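Local coordinates for protein aminopeptidase C (Lactobacillus rhamnosus, PDB 4K7C) that probably acts as a cysteine aminopeptidase of the papain-like class, removing residues from the amino ends of peptides, at residues A[69-74]-A[101-106]; A[136-141]-A[167-172]. One frame throughout, in Å; residues are numbered along the deposited sequence.

How the contacts relate
Contact 1 (69-74 with 101-106) and contact 2 (136-141 with 167-172) follow one another along the chain, the first closing before the second opens, yet their centres lie only about 8 Å apart. Helices 70-87 and 96-117 meet in contact 1; the loop between helices 126-133 and 142-152 meets the start of helix 170-192 in contact 2. The two are joined directly: Trp71 NE1 lies 2.7 Å from Asp138 O, and Lys104 NZ lies 2.8 Å from Gln136 OE1, both probable hydrogen bonds. Together they link the beginning of helix 70-87 to the neighbouring helical part of the chain, and residues of both also touch a second subunit of the six-chain assembly.

Contact 1 of 2, residues A[69-74]-A[101-106]; sequences RCWMFA and FWDKFE
Trp71 and Asp103 meet with the six-membered end of the indole pointing at the carboxylate. Both oxygens take part: Trp71 CZ2 is 3.4 Å from Asp103 OD2, and Trp71 CH2 is also 3.4 Å from Asp103 OD1. Asp103 CG lies in the plane of the indole, at its edge, with the carboxylate turned 69° against the ring. The anion therefore faces ring C-H groups, which carry slight positive charge, and the approach is consistent with a weak electrostatic attraction without a hydrogen bond. Met72 is here a selenomethionine; its CE makes van der Waals contact with Asp103 CB at 3.7 Å and lies 3.6 Å from Asp103 OD2. Extended beyond CG, its chain starts above one face of the indole, where Met72 CG stands 3.6 Å above the plane of the Trp71 ring, toward the rim. The nearest CA atoms, of Met72 and Asp103, are 9.7 Å apart, and it is side chains that bridge these two segments. Helix 70-87 opens with Cys70, whose side chain touches His364 on strand 364-374, an arrangement consistent with the central helix of a papain-like fold. CG of Asp103 stands opposite its own backbone N (chi1 -176°), which sends the carboxylate across to the indole. Further out, Lys107 forms a salt bridge with Asp103 OD2 while Asn284 donates to Asp103 OD1, so each buried oxygen has a polar partner. The indole is oriented by its NE1, bonded to the carbonyl of Asp138, and Met144 and Leu145 of helix 142-152 pack against it.

Contact 2 of 2, residues A[136-141]-A[167-172]; sequences QQDGGQ and SKSNEL
Asp138 and Ser169 have the closest CA atoms across this contact, 8.1 Å apart, and the backbones themselves do not touch. Gln136 and Gln137 are extended, but at Asp138 the chain folds to helical angles (phi -67°, psi -36°) within an otherwise irregular loop; segment 167-172 runs into helix 170-192. One hydrogen bond spans the gap: Ser169 OG donates to Asp138 OD2 at 2.6 Å, and the oxygen accepts through its syn lone pair. With chi1 at 54°, the hydroxyl sits between the serine's own backbone N and carbonyl carbon, and the methylene follows it, Ser169 CB lying 3.5 Å from Asp138 OD2. Phe100 of helix 96-117 packs on both side chains. Asp138 OD2 also accepts from Gly68 N, while Asp138 OD1 takes a salt bridge from Lys104 and a hydrogen bond from Asn173. An alanine in place of Asp138 would probably leave Lys104 without this carboxylate and the Ser169 hydroxyl free to turn. Four donors, one of them charged, surround this buried carboxylate, which would be expected to stabilise its anionic form and to fix its rotation.

Contact 1 of 2, residues A[69-74]-A[101-106]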
ATOM      1  N   ARG A  69     -17.869   9.473 -20.370  1.00 18.11           N
ATOM      2  CA  ARG A  69     -17.583   9.748 -21.747  1.00 18.43           C
ATOM      3  C   ARG A  69     -17.615   8.450 -22.567  1.00 20.04           C
ATOM      4  O   ARG A  69     -17.083   8.425 -23.659  1.00 17.84           O
ATOM      5  CB  ARG A  69     -16.205  10.436 -21.927  1.00 19.67           C
ATOM      6  CG  ARG A  69     -16.154  11.793 -21.367  1.00 19.31           C
ATOM      7  CD  ARG A  69     -14.796  12.462 -21.511  1.00 19.64           C
ATOM      8  NE  ARG A  69     -13.756  11.714 -20.790  1.00 18.39           N
ATOM      9  CZ  ARG A  69     -12.467  11.874 -20.936  1.00 17.56           C
ATOM     10  NH1 ARG A  69     -11.937  12.700 -21.855  1.00 16.45           N
ATOM     11  NH2 ARG A  69     -11.653  11.140 -20.192  1.00 18.79           N
ATOM     12  N   CYS A  70     -18.298   7.404 -22.068  0.50 18.29           N
ATOM     13  CA  CYS A  70     -18.228   6.094 -22.750  0.50 19.00           C
ATOM     14  C   CYS A  70     -18.584   6.221 -24.242  0.50 17.65           C
ATOM     15  O   CYS A  70     -17.818   5.786 -25.076  0.50 17.02           O
ATOM     16  CB  CYS A  70     -19.127   5.094 -22.048  0.50 19.10           C
ATOM     17  SG  CYS A  70     -20.803   5.641 -22.196  0.50 21.86           S
ATOM     18  N   TRP A  71     -19.653   6.964 -24.548  1.00 19.04           N
ATOM     19  CA  TRP A  71     -20.159   7.125 -25.931  1.00 18.39           C
ATOM     20  C   TRP A  71     -19.085   7.665 -26.879  1.00 18.55           C
ATOM     21  O   TRP A  71     -18.948   7.185 -27.973  1.00 18.58           O
ATOM     22  CB  TRP A  71     -21.380   8.017 -25.946  1.00 20.11           C
ATOM     23  CG  TRP A  71     -21.171   9.460 -25.469  1.00 19.08           C
ATOM     24  CD1 TRP A  71     -20.763   9.895 -24.221  1.00 18.56           C
ATOM     25  CD2 TRP A  71     -21.409  10.645 -26.237  1.00 20.24           C
ATOM     26  NE1 TRP A  71     -20.705  11.250 -24.189  1.00 20.48           N
ATOM     27  CE2 TRP A  71     -21.148  11.743 -25.392  1.00 21.65           C
ATOM     28  CE3 TRP A  71     -21.819  10.878 -27.538  1.00 19.97           C
ATOM     29  CZ2 TRP A  71     -21.306  13.052 -25.819  1.00 19.79           C
ATOM     30  CZ3 TRP A  71     -22.002  12.199 -27.953  1.00 20.62           C
ATOM     31  CH2 TRP A  71     -21.752  13.243 -27.113  1.00 19.69           C
HETATM   32  N   MSE A  72     -18.288   8.609 -26.380  1.00 17.63           N
HETATM   33  CA  MSE A  72     -17.170   9.192 -27.133  1.00 16.74           C
HETATM   34  C   MSE A  72     -16.007   8.240 -27.304  1.00 17.39           C
HETATM   35  O   MSE A  72     -15.472   8.068 -28.369  1.00 18.46           O
HETATM   36  CB  MSE A  72     -16.603  10.440 -26.449  1.00 18.26           C
HETATM   37  CG  MSE A  72     -17.565  11.481 -26.090  1.00 20.30           C
HETATM   38 SE   MSE A  72     -16.528  12.904 -25.209  1.00 21.91          SE
HETATM   39  CE  MSE A  72     -18.212  13.828 -25.041  1.00 26.10           C
ATOM     40  N   PHE A  73     -15.622   7.591 -26.211  1.00 17.57           N
ATOM     41  CA  PHE A  73     -14.560   6.593 -26.229  1.00 16.22           C
ATOM     42  C   PHE A  73     -14.907   5.492 -27.203  1.00 16.79           C
ATOM     43  O   PHE A  73     -14.054   5.095 -28.032  1.00 17.01           O
ATOM     44  CB  PHE A  73     -14.255   6.024 -24.808  1.00 16.73           C
ATOM     45  CG  PHE A  73     -13.314   6.904 -24.023  1.00 15.79           C
ATOM     46  CD1 PHE A  73     -11.994   6.515 -23.813  1.00 18.46           C
ATOM     47  CD2 PHE A  73     -13.723   8.085 -23.535  1.00 16.11           C
ATOM     48  CE1 PHE A  73     -11.118   7.311 -23.129  1.00 15.90           C
ATOM     49  CE2 PHE A  73     -12.862   8.921 -22.833  1.00 15.48           C
ATOM     50  CZ  PHE A  73     -11.535   8.546 -22.674  1.00 16.16           C
ATOM     51  N   ALA A  74     -16.160   5.030 -27.140  1.00 16.26           N
ATOM     52  CA  ALA A  74     -16.586   3.950 -28.018  1.00 16.12           C
ATOM     53  C   ALA A  74     -16.615   4.371 -29.497  1.00 15.14           C
ATOM     54  O   ALA A  74     -16.105   3.675 -30.376  1.00 17.24           O
ATOM     55  CB  ALA A  74     -17.916   3.410 -27.596  1.00 18.05           C
ATOM     56  N   PHE A 101     -14.579  18.698 -24.963  1.00 14.54           N
ATOM     57  CA  PHE A 101     -14.650  20.162 -24.987  1.00 14.86           C
ATOM     58  C   PHE A 101     -15.877  20.700 -25.794  1.00 15.57           C
ATOM     59  O   PHE A 101     -16.661  21.460 -25.286  1.00 16.61           O
ATOM     60  CB  PHE A 101     -13.284  20.750 -25.493  1.00 16.44           C
ATOM     61  CG  PHE A 101     -13.244  22.295 -25.480  1.00 16.36           C
ATOM     62  CD1 PHE A 101     -12.562  23.020 -24.527  1.00 16.33           C
ATOM     63  CD2 PHE A 101     -13.955  22.994 -26.440  1.00 18.57           C
ATOM     64  CE1 PHE A 101     -12.554  24.415 -24.574  1.00 15.57           C
ATOM     65  CE2 PHE A 101     -13.978  24.370 -26.460  1.00 19.08           C
ATOM     66  CZ  PHE A 101     -13.330  25.081 -25.500  1.00 17.62           C
ATOM     67  N   TRP A 102     -15.966  20.296 -27.072  1.00 15.27           N
ATOM     68  CA  TRP A 102     -16.964  20.771 -28.010  1.00 17.85           C
ATOM     69  C   TRP A 102     -18.351  20.279 -27.623  1.00 16.32           C
ATOM     70  O   TRP A 102     -19.318  21.032 -27.694  1.00 16.39           O
ATOM     71  CB  TRP A 102     -16.594  20.356 -29.395  1.00 16.44           C
ATOM     72  CG  TRP A 102     -15.370  21.068 -29.884  1.00 15.04           C
ATOM     73  CD1 TRP A 102     -14.204  20.516 -30.332  1.00 15.77           C
ATOM     74  CD2 TRP A 102     -15.202  22.486 -29.985  1.00 16.80           C
ATOM     75  NE1 TRP A 102     -13.331  21.512 -30.712  1.00 17.27           N
ATOM     76  CE2 TRP A 102     -13.920  22.720 -30.508  1.00 15.86           C
ATOM     77  CE3 TRP A 102     -16.008  23.572 -29.697  1.00 17.99           C
ATOM     78  CZ2 TRP A 102     -13.409  24.050 -30.765  1.00 17.40           C
ATOM     79  CZ3 TRP A 102     -15.513  24.879 -29.906  1.00 19.57           C
ATOM     80  CH2 TRP A 102     -14.228  25.108 -30.418  1.00 17.56           C
ATOM     81  N   ASP A 103     -18.422  19.082 -27.055  1.00 17.03           N
ATOM     82  CA  ASP A 103     -19.668  18.578 -26.553  1.00 17.09           C
ATOM     83  C   ASP A 103     -20.244  19.475 -25.433  1.00 15.50           C
ATOM     84  O   ASP A 103     -21.427  19.960 -25.445  1.00 17.39           O
ATOM     85  CB  ASP A 103     -19.535  17.131 -26.071  1.00 15.85           C
ATOM     86  CG  ASP A 103     -20.857  16.559 -25.629  1.00 16.94           C
ATOM     87  OD1 ASP A 103     -21.795  16.555 -26.466  1.00 17.29           O
ATOM     88  OD2 ASP A 103     -20.957  16.092 -24.411  1.00 16.40           O
ATOM     89  N   LYS A 104     -19.480  19.726 -24.397  1.00 16.10           N
ATOM     90  CA  LYS A 104     -19.870  20.635 -23.336  1.00 15.82           C
ATOM     91  C   LYS A 104     -20.219  22.030 -23.762  1.00 16.59           C
ATOM     92  O   LYS A 104     -21.132  22.638 -23.280  1.00 14.98           O
ATOM     93  CB  LYS A 104     -18.762  20.705 -22.284  1.00 18.07           C
ATOM     94  CG  LYS A 104     -18.521  19.457 -21.473  1.00 19.71           C
ATOM     95  CD  LYS A 104     -18.821  19.671 -20.026  1.00 17.84           C
ATOM     96  CE  LYS A 104     -18.816  18.402 -19.137  1.00 17.42           C
ATOM     97  NZ  LYS A 104     -19.824  17.370 -19.465  1.00 17.84           N
ATOM     98  N   PHE A 105     -19.415  22.590 -24.663  1.00 15.26           N
ATOM     99  CA  PHE A 105     -19.686  23.923 -25.105  1.00 17.20           C
ATOM    100  C   PHE A 105     -20.990  23.978 -25.937  1.00 16.79           C
ATOM    101  O   PHE A 105     -21.839  24.844 -25.695  1.00 17.57           O
ATOM    102  CB  PHE A 105     -18.492  24.472 -25.867  1.00 18.55           C
ATOM    103  CG  PHE A 105     -18.600  25.951 -26.114  1.00 17.71           C
ATOM    104  CD1 PHE A 105     -18.821  26.822 -25.045  1.00 18.32           C
ATOM    105  CD2 PHE A 105     -18.456  26.457 -27.379  1.00 20.04           C
ATOM    106  CE1 PHE A 105     -18.989  28.164 -25.230  1.00 19.02           C
ATOM    107  CE2 PHE A 105     -18.589  27.853 -27.544  1.00 19.98           C
ATOM    108  CZ  PHE A 105     -18.805  28.690 -26.467  1.00 18.41           C
ATOM    109  N   GLU A 106     -21.158  23.042 -26.853  1.00 16.09           N
ATOM    110  CA  GLU A 106     -22.383  22.962 -27.714  1.00 16.48           C
ATOM    111  C   GLU A 106     -23.562  22.669 -26.832  1.00 18.07           C
ATOM    112  O   GLU A 106     -24.573  23.322 -26.940  1.00 16.48           O
ATOM    113  CB  GLU A 106     -22.235  21.908 -28.794  1.00 16.20           C
ATOM    114  CG  GLU A 106     -21.270  22.344 -29.896  1.00 16.57           C
ATOM    115  CD  GLU A 106     -21.869  23.370 -30.917  1.00 18.59           C
ATOM    116  OE1 GLU A 106     -23.098  23.681 -30.923  1.00 20.12           O
ATOM    117  OE2 GLU A 106     -21.031  23.887 -31.727  1.00 18.25           O
TER

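Contact 2 of 2, residues A[136-141]-A[167-172]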
ATOM      1  N   GLN A 136     -26.633  19.880 -18.429  1.00 19.05           N
ATOM      2  CA  GLN A 136     -25.870  19.067 -19.324  1.00 17.96           C
ATOM      3  C   GLN A 136     -25.309  17.890 -18.553  1.00 17.41           C
ATOM      4  O   GLN A 136     -25.415  17.849 -17.333  1.00 19.82           O
ATOM      5  CB  GLN A 136     -24.783  19.878 -19.982  1.00 17.07           C
ATOM      6  CG  GLN A 136     -23.872  20.579 -18.975  1.00 18.38           C
ATOM      7  CD  GLN A 136     -22.728  19.690 -18.501  1.00 18.16           C
ATOM      8  OE1 GLN A 136     -22.022  19.029 -19.292  1.00 18.40           O
ATOM      9  NE2 GLN A 136     -22.543  19.652 -17.222  1.00 17.73           N
ATOM     10  N   GLN A 137     -24.695  16.963 -19.250  1.00 19.00           N
ATOM     11  CA  GLN A 137     -23.998  15.865 -18.617  1.00 20.40           C
ATOM     12  C   GLN A 137     -22.939  15.337 -19.556  1.00 18.42           C
ATOM     13  O   GLN A 137     -22.852  15.736 -20.711  1.00 19.36           O
ATOM     14  CB  GLN A 137     -25.011  14.775 -18.247  1.00 22.84           C
ATOM     15  CG  GLN A 137     -25.793  14.183 -19.418  1.00 24.21           C
ATOM     16  CD  GLN A 137     -26.855  13.174 -18.984  1.00 33.34           C
ATOM     17  OE1 GLN A 137     -26.521  12.128 -18.516  1.00 33.55           O
ATOM     18  NE2 GLN A 137     -28.137  13.503 -19.171  1.00 35.52           N
ATOM     19  N   ASP A 138     -22.139  14.414 -19.065  1.00 18.15           N
ATOM     20  CA  ASP A 138     -21.077  13.782 -19.884  1.00 16.89           C
ATOM     21  C   ASP A 138     -21.562  12.923 -21.011  1.00 17.17           C
ATOM     22  O   ASP A 138     -20.898  12.883 -22.031  1.00 17.09           O
ATOM     23  CB  ASP A 138     -20.086  12.957 -19.043  1.00 17.92           C
ATOM     24  CG  ASP A 138     -19.173  13.804 -18.150  1.00 19.45           C
ATOM     25  OD1 ASP A 138     -19.228  15.059 -18.074  1.00 18.83           O
ATOM     26  OD2 ASP A 138     -18.367  13.186 -17.387  1.00 19.43           O
ATOM     27  N   GLY A 139     -22.675  12.186 -20.822  1.00 17.38           N
ATOM     28  CA  GLY A 139     -23.112  11.235 -21.782  1.00 17.49           C
ATOM     29  C   GLY A 139     -23.709  11.756 -23.087  1.00 17.68           C
ATOM     30  O   GLY A 139     -24.156  12.924 -23.195  1.00 18.48           O
ATOM     31  N   GLY A 140     -23.917  10.795 -23.983  1.00 20.19           N
ATOM     32  CA  GLY A 140     -24.534  11.104 -25.256  1.00 21.22           C
ATOM     33  C   GLY A 140     -24.965   9.895 -26.060  1.00 21.76           C
ATOM     34  O   GLY A 140     -25.143   8.776 -25.540  1.00 23.17           O
ATOM     35  N   GLN A 141     -25.234  10.138 -27.341  0.50 21.06           N
ATOM     36  CA  GLN A 141     -25.611   9.107 -28.273  0.50 20.46           C
ATOM     37  C   GLN A 141     -24.809   9.306 -29.575  0.50 19.92           C
ATOM     38  O   GLN A 141     -24.225  10.387 -29.807  0.50 21.38           O
ATOM     39  CB  GLN A 141     -27.150   9.175 -28.501  0.50 19.41           C
ATOM     40  CG  GLN A 141     -27.968   9.190 -27.226  0.50 19.51           C
ATOM     41  CD  GLN A 141     -29.425   8.767 -27.395  0.50 20.00           C
ATOM     42  OE1 GLN A 141     -29.830   8.280 -28.449  0.50 23.25           O
ATOM     43  NE2 GLN A 141     -30.203   8.920 -26.351  0.50 19.22           N
ATOM     44  N   SER A 167     -10.523  13.789 -17.042  1.00 17.23           N
ATOM     45  CA  SER A 167     -10.426  12.464 -16.481  1.00 18.10           C
ATOM     46  C   SER A 167     -11.097  12.360 -15.051  1.00 17.52           C
ATOM     47  O   SER A 167     -11.171  11.264 -14.448  1.00 17.50           O
ATOM     48  CB  SER A 167      -8.953  12.004 -16.529  1.00 20.51           C
ATOM     49  OG  SER A 167      -8.620  11.368 -17.789  1.00 19.27           O
ATOM     50  N   LYS A 168     -11.666  13.464 -14.549  1.00 15.63           N
ATOM     51  CA  LYS A 168     -12.390  13.532 -13.285  1.00 15.07           C
ATOM     52  C   LYS A 168     -13.315  14.733 -13.359  1.00 13.54           C
ATOM     53  O   LYS A 168     -12.947  15.827 -12.913  1.00 15.00           O
ATOM     54  CB  LYS A 168     -11.417  13.646 -12.131  1.00 17.42           C
ATOM     55  CG  LYS A 168     -11.928  13.531 -10.720  1.00 23.84           C
ATOM     56  CD  LYS A 168     -10.724  13.192  -9.814  1.00 27.92           C
ATOM     57  CE  LYS A 168     -11.044  13.407  -8.345  1.00 37.98           C
ATOM     58  NZ  LYS A 168     -12.496  13.305  -8.028  1.00 42.61           N
ATOM     59  N   SER A 169     -14.447  14.529 -14.052  1.00 14.78           N
ATOM     60  CA  SER A 169     -15.292  15.633 -14.501  1.00 16.45           C
ATOM     61  C   SER A 169     -16.303  16.143 -13.500  1.00 16.11           C
ATOM     62  O   SER A 169     -17.062  17.095 -13.797  1.00 16.30           O
ATOM     63  CB  SER A 169     -16.039  15.219 -15.735  1.00 15.56           C
ATOM     64  OG  SER A 169     -16.759  13.993 -15.510  1.00 14.52           O
ATOM     65  N   ASN A 170     -16.355  15.522 -12.321  0.50 16.69           N
ATOM     66  CA  ASN A 170     -17.403  15.910 -11.351  0.50 17.20           C
ATOM     67  C   ASN A 170     -17.453  17.393 -11.023  0.50 17.09           C
ATOM     68  O   ASN A 170     -18.519  18.002 -11.051  0.50 17.25           O
ATOM     69  CB  ASN A 170     -17.329  15.051 -10.085  0.50 18.11           C
ATOM     70  CG  ASN A 170     -17.820  13.612 -10.308  0.50 19.93           C
ATOM     71  N   GLU A 171     -16.313  18.012 -10.738  1.00 17.29           N
ATOM     72  CA  GLU A 171     -16.277  19.439 -10.352  1.00 18.67           C
ATOM     73  C   GLU A 171     -16.678  20.370 -11.547  1.00 20.51           C
ATOM     74  O   GLU A 171     -17.427  21.365 -11.390  1.00 17.56           O
ATOM     75  CB  GLU A 171     -14.910  19.834  -9.798  1.00 21.17           C
ATOM     76  CG  GLU A 171     -14.357  19.139  -8.506  1.00 26.36           C
ATOM     77  CD  GLU A 171     -12.709  18.974  -8.392  1.00 33.48           C
ATOM     78  OE1 GLU A 171     -11.861  19.944  -8.610  1.00 22.42           O
ATOM     79  OE2 GLU A 171     -12.228  17.807  -8.021  1.00 35.67           O
ATOM     80  N   LEU A 172     -16.227  20.003 -12.734  1.00 17.81           N
ATOM     81  CA  LEU A 172     -16.610  20.742 -13.938  1.00 16.62           C
ATOM     82  C   LEU A 172     -18.129  20.637 -14.140  1.00 16.49           C
ATOM     83  O   LEU A 172     -18.759  21.634 -14.398  1.00 15.28           O
ATOM     84  CB  LEU A 172     -15.809  20.264 -15.170  1.00 18.22           C
ATOM     85  CG  LEU A 172     -16.318  20.717 -16.564  1.00 18.55           C
ATOM     86  CD1 LEU A 172     -16.277  22.229 -16.608  1.00 18.19           C
ATOM     87  CD2 LEU A 172     -15.534  20.047 -17.644  1.00 17.46           C
TER